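Local coordinates for protein DnaJ homolog subfamily C member 3 (Mus musculus, PDB 3IEG) that acts as an endoplasmic reticulum co-chaperone in the unfolded protein response, binding misfolded proteins, stimulating an Hsp70-type ATPase and restraining the kinase GCN2, at residues L7-G10 against K11-A15; T137-I140 against T141-K145. One frame throughout, in Å; residues are numbered along the deposited sequence.

Both contacts are local, each joining neighbouring turns of a single helix. Contact 1 lies on helix 2-15 in TPR 1, its centre about 41 Å from that of the chain. Contact 2 lies on helix 136-149 in TPR 4, about 19 Å from it. Their centres are about 45 Å apart. Each is partly buried, with an apolar side packed on other helices and a more polar side. The polar chemistry differs. Contact 1 brings one glutamate to two lysines within the helix itself. In contact 2 a threonine hydroxyl bonds back to a backbone carbonyl, while the aspartate makes its salt bridge to a different helix. Leucines carry the apolar packing of contact 1; contact 2 adds a phenylalanine ring.

Contact 1 of 2, residues L7-G10 against K11-A15; sequences LELG and KKLLA
Gly10 O accepts the backbone N-H of Leu14 at 2.7 Å, one turn further along helix 2-15. The bond one residue earlier, from Leu13 N to Leu9 O, is 2.8 Å long and nearly straight, with an N-H...O angle of 175°. Leu13 lays its CD1 methyl 3.8 Å from CD1 of Leu9, and the two side chains cross obliquely. Leu9 and Leu13 also touch Gln25 of helix 19-32. Leu7 and Leu14 reach helix 37-50, at Ile38 and Val46 respectively. Helices 2-15, 19-32 and 37-50 pack as in tetratricopeptide repeats. The first two repeats, TPR 1 here among them, form a hydrophobic groove that binds misfolded proteins. The polar side of the helix carries a salt-bridge network. Glu8 has CG anti to its own N (chi1 178°), and a bend at chi2 (49°) turns the carboxylate along the helix to the lysines of the next turn. Its OE2 receives Lys12 NZ at 2.9 Å, through the lone pair that faces away from OE1. The other oxygen, OE1, has Lys11 NZ at 3.9 Å, a long salt bridge. With an alanine here in place of Glu8, Lys11 and Lys12 would probably lose their shared counter-charge, and the Lys12 ammonium would be freer to swing. The backbone beneath is regular, with Lys12 N bonded to Glu8 O at 3.2 Å.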
loop_
_atom_site.group_PDB
_atom_site.type_symbol
_atom_site.label_atom_id
_atom_site.label_comp_id
_atom_site.label_asym_id
_atom_site.label_seq_id
_atom_site.Cartn_x
_atom_site.Cartn_y
_atom_site.Cartn_z
ATOM N N LEU A 7 -13.296 -33.360 -25.304
ATOM C CA LEU A 7 -13.028 -32.155 -26.069
ATOM C C LEU A 7 -14.305 -31.550 -26.611
ATOM O O LEU A 7 -14.545 -30.353 -26.461
ATOM C CB LEU A 7 -12.049 -32.436 -27.203
ATOM C CG LEU A 7 -10.581 -32.529 -26.794
ATOM C CD1 LEU A 7 -9.744 -33.095 -27.933
ATOM C CD2 LEU A 7 -10.048 -31.167 -26.336
ATOM N N GLU A 8 -15.126 -32.399 -27.216
ATOM C CA GLU A 8 -16.382 -31.996 -27.839
ATOM C C GLU A 8 -17.356 -31.381 -26.824
ATOM O O GLU A 8 -17.903 -30.293 -27.056
ATOM C CB GLU A 8 -16.994 -33.200 -28.579
ATOM C CG GLU A 8 -18.358 -32.964 -29.245
ATOM C CD GLU A 8 -18.420 -31.694 -30.103
ATOM O OE1 GLU A 8 -17.379 -31.265 -30.676
ATOM O OE2 GLU A 8 -19.535 -31.133 -30.201
ATOM N N LEU A 9 -17.543 -32.072 -25.698
ATOM C CA LEU A 9 -18.391 -31.586 -24.609
ATOM C C LEU A 9 -17.946 -30.204 -24.104
ATOM O O LEU A 9 -18.763 -29.279 -23.995
ATOM C CB LEU A 9 -18.398 -32.598 -23.456
ATOM C CG LEU A 9 -19.731 -33.141 -22.905
ATOM C CD1 LEU A 9 -20.629 -32.058 -22.257
ATOM C CD2 LEU A 9 -20.510 -33.921 -23.989
ATOM N N GLY A 10 -16.652 -30.072 -23.812
ATOM C CA GLY A 10 -16.067 -28.817 -23.372
ATOM C C GLY A 10 -16.362 -27.648 -24.296
ATOM O O GLY A 10 -16.665 -26.550 -23.825
ATOM N N LYS A 11 -16.271 -27.887 -25.604
ATOM C CA LYS A 11 -16.580 -26.877 -26.612
ATOM C C LYS A 11 -18.030 -26.408 -26.490
ATOM O O LYS A 11 -18.297 -25.201 -26.494
ATOM C CB LYS A 11 -16.274 -27.424 -28.014
ATOM C CG LYS A 11 -16.899 -26.662 -29.188
ATOM C CD LYS A 11 -15.937 -26.599 -30.382
ATOM C CE LYS A 11 -16.665 -26.390 -31.727
ATOM N NZ LYS A 11 -17.333 -27.643 -32.217
ATOM N N LYS A 12 -18.954 -27.368 -26.363
ATOM C CA LYS A 12 -20.372 -27.074 -26.126
ATOM C C LYS A 12 -20.535 -26.262 -24.845
ATOM O O LYS A 12 -21.142 -25.182 -24.859
ATOM C CB LYS A 12 -21.195 -28.360 -26.026
ATOM C CG LYS A 12 -21.489 -29.054 -27.350
ATOM C CD LYS A 12 -22.298 -30.338 -27.097
ATOM C CE LYS A 12 -23.150 -30.756 -28.311
ATOM N NZ LYS A 12 -22.304 -31.243 -29.462
ATOM N N LEU A 13 -19.971 -26.776 -23.751
ATOM C CA LEU A 13 -20.038 -26.102 -22.456
ATOM C C LEU A 13 -19.451 -24.698 -22.511
ATOM O O LEU A 13 -20.044 -23.764 -21.977
ATOM C CB LEU A 13 -19.368 -26.946 -21.363
ATOM C CG LEU A 13 -20.129 -28.218 -20.961
ATOM C CD1 LEU A 13 -19.269 -29.162 -20.125
ATOM C CD2 LEU A 13 -21.448 -27.895 -20.241
ATOM N N LEU A 14 -18.302 -24.546 -23.171
ATOM C CA LEU A 14 -17.689 -23.229 -23.349
ATOM C C LEU A 14 -18.635 -22.289 -24.078
ATOM O O LEU A 14 -18.870 -21.175 -23.617
ATOM C CB LEU A 14 -16.372 -23.313 -24.118
ATOM C CG LEU A 14 -15.279 -22.238 -23.947
ATOM C CD1 LEU A 14 -14.770 -21.774 -25.312
ATOM C CD2 LEU A 14 -15.693 -21.014 -23.118
ATOM N N ALA A 15 -19.171 -22.743 -25.214
ATOM C CA ALA A 15 -20.099 -21.938 -26.019
ATOM C C ALA A 15 -21.292 -21.454 -25.190
ATOM O O ALA A 15 -21.721 -20.308 -25.329
ATOM C CB ALA A 15 -20.581 -22.731 -27.233
#

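Contact 2 of 2, residues T137-I140 against T141-K145; sequences TAAI and TFLDK
Thr141 holds OG1, and Phe142 its CG, beside the residue's own backbone N (chi1 -67° and -61°), which turns the hydroxyl back to Thr137 and the ring back alongside Ala138. Both residues lie on helix 136-149 within TPR 4, one of the helical hairpin repeats that build the TPR domain, the part of the longer protein present in this chain. The hydroxyl of Thr141 donates to Thr137 O over 3.3 Å, tilted out of the carbonyl plane. The same carbonyl oxygen takes a weak bond from Thr141 N, so Thr141 meets it twice, with a long hydroxyl bond and a weak backbone one. The Phe142 ring meets the Ala138 carbonyl obliquely, CD1 lying 3.1 Å from Ala138 O. Its CE1 is 4.4 Å from Ala138 CB, a loose apolar contact. The Phe142 side chain also packs on Leu123, Gln126 and Ala127 of helix 104-132. On another side of the helix, Leu143 CD1 lies 4.5 Å from Ala139 CB. These two residues touch helix 154-166, Ala139 at Cys163 and Leu143 at Leu159. Helix 136-149 thus packs on both helix 104-132 and helix 154-166. The side chains of Ile140 and Asp144 run side by side and point the same way. Ile140 CG1 lies between the backbone N and the carbonyl carbon (chi1 85°), and CD1 comes to Asp144 OD2, 3.2 Å away. Ile140 also touches Cys163, and Asp144 OD1 makes a salt bridge to Arg160 of the same neighbouring helix. Leu143 N bonds to Ala139 O at 2.9 Å.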
loop_
_atom_site.group_PDB
_atom_site.type_symbol
_atom_site.label_atom_id
_atom_site.label_comp_id
_atom_site.label_asym_id
_atom_site.label_seq_id
_atom_site.Cartn_x
_atom_site.Cartn_y
_atom_site.Cartn_z
ATOM N N THR A 137 10.272 13.099 -10.548
ATOM C CA THR A 137 9.009 13.559 -11.138
ATOM C C THR A 137 8.912 13.257 -12.635
ATOM O O THR A 137 7.844 12.913 -13.127
ATOM C CB THR A 137 8.730 15.049 -10.891
ATOM O OG1 THR A 137 9.877 15.811 -11.269
ATOM C CG2 THR A 137 8.412 15.297 -9.429
ATOM N N ALA A 138 10.018 13.378 -13.355
ATOM C CA ALA A 138 10.025 12.983 -14.761
ATOM C C ALA A 138 9.746 11.491 -14.872
ATOM O O ALA A 138 8.908 11.076 -15.664
ATOM C CB ALA A 138 11.350 13.324 -15.416
ATOM N N ALA A 139 10.446 10.697 -14.065
ATOM C CA ALA A 139 10.229 9.259 -14.014
ATOM C C ALA A 139 8.759 8.878 -13.773
ATOM O O ALA A 139 8.221 8.043 -14.517
ATOM C CB ALA A 139 11.131 8.618 -12.987
ATOM N N ILE A 140 8.097 9.489 -12.780
ATOM C CA ILE A 140 6.702 9.115 -12.500
ATOM C C ILE A 140 5.838 9.289 -13.745
ATOM O O ILE A 140 5.035 8.406 -14.074
ATOM C CB ILE A 140 6.044 9.790 -11.233
ATOM C CG1 ILE A 140 5.458 11.175 -11.539
ATOM C CG2 ILE A 140 6.969 9.795 -9.996
ATOM C CD1 ILE A 140 3.920 11.213 -11.495
ATOM N N THR A 141 6.037 10.405 -14.449
ATOM C CA THR A 141 5.279 10.729 -15.658
ATOM C C THR A 141 5.327 9.562 -16.631
ATOM O O THR A 141 4.291 9.080 -17.080
ATOM C CB THR A 141 5.815 12.008 -16.326
ATOM O OG1 THR A 141 5.554 13.123 -15.467
ATOM C CG2 THR A 141 5.144 12.255 -17.680
ATOM N N PHE A 142 6.536 9.094 -16.914
ATOM C CA PHE A 142 6.736 7.994 -17.836
ATOM C C PHE A 142 6.152 6.707 -17.281
ATOM O O PHE A 142 5.510 5.954 -18.006
ATOM C CB PHE A 142 8.214 7.815 -18.159
ATOM C CG PHE A 142 8.848 9.005 -18.816
ATOM C CD1 PHE A 142 9.940 9.632 -18.233
ATOM C CD2 PHE A 142 8.380 9.488 -20.032
ATOM C CE1 PHE A 142 10.552 10.734 -18.848
ATOM C CE2 PHE A 142 8.989 10.589 -20.651
ATOM C CZ PHE A 142 10.072 11.205 -20.056
ATOM N N LEU A 143 6.350 6.457 -15.994
ATOM C CA LEU A 143 5.842 5.226 -15.395
ATOM C C LEU A 143 4.326 5.219 -15.378
ATOM O O LEU A 143 3.712 4.186 -15.595
ATOM C CB LEU A 143 6.424 4.991 -14.000
ATOM C CG LEU A 143 7.925 4.687 -13.927
ATOM C CD1 LEU A 143 8.449 5.041 -12.550
ATOM C CD2 LEU A 143 8.261 3.245 -14.267
ATOM N N ASP A 144 3.725 6.379 -15.153
ATOM C CA ASP A 144 2.272 6.501 -15.224
ATOM C C ASP A 144 1.757 5.967 -16.555
ATOM O O ASP A 144 0.846 5.144 -16.581
ATOM C CB ASP A 144 1.831 7.954 -15.042
ATOM C CG ASP A 144 1.833 8.397 -13.590
ATOM O OD1 ASP A 144 1.757 7.541 -12.670
ATOM O OD2 ASP A 144 1.902 9.625 -13.370
ATOM N N LYS A 145 2.353 6.441 -17.650
ATOM C CA LYS A 145 2.007 5.992 -18.993
ATOM C C LYS A 145 2.235 4.494 -19.179
ATOM O O LYS A 145 1.335 3.782 -19.610
ATOM C CB LYS A 145 2.772 6.783 -20.067
ATOM C CG LYS A 145 1.901 7.696 -20.952
ATOM C CD LYS A 145 1.879 9.146 -20.442
ATOM C CE LYS A 145 2.930 10.015 -21.156
ATOM N NZ LYS A 145 2.886 11.440 -20.691
#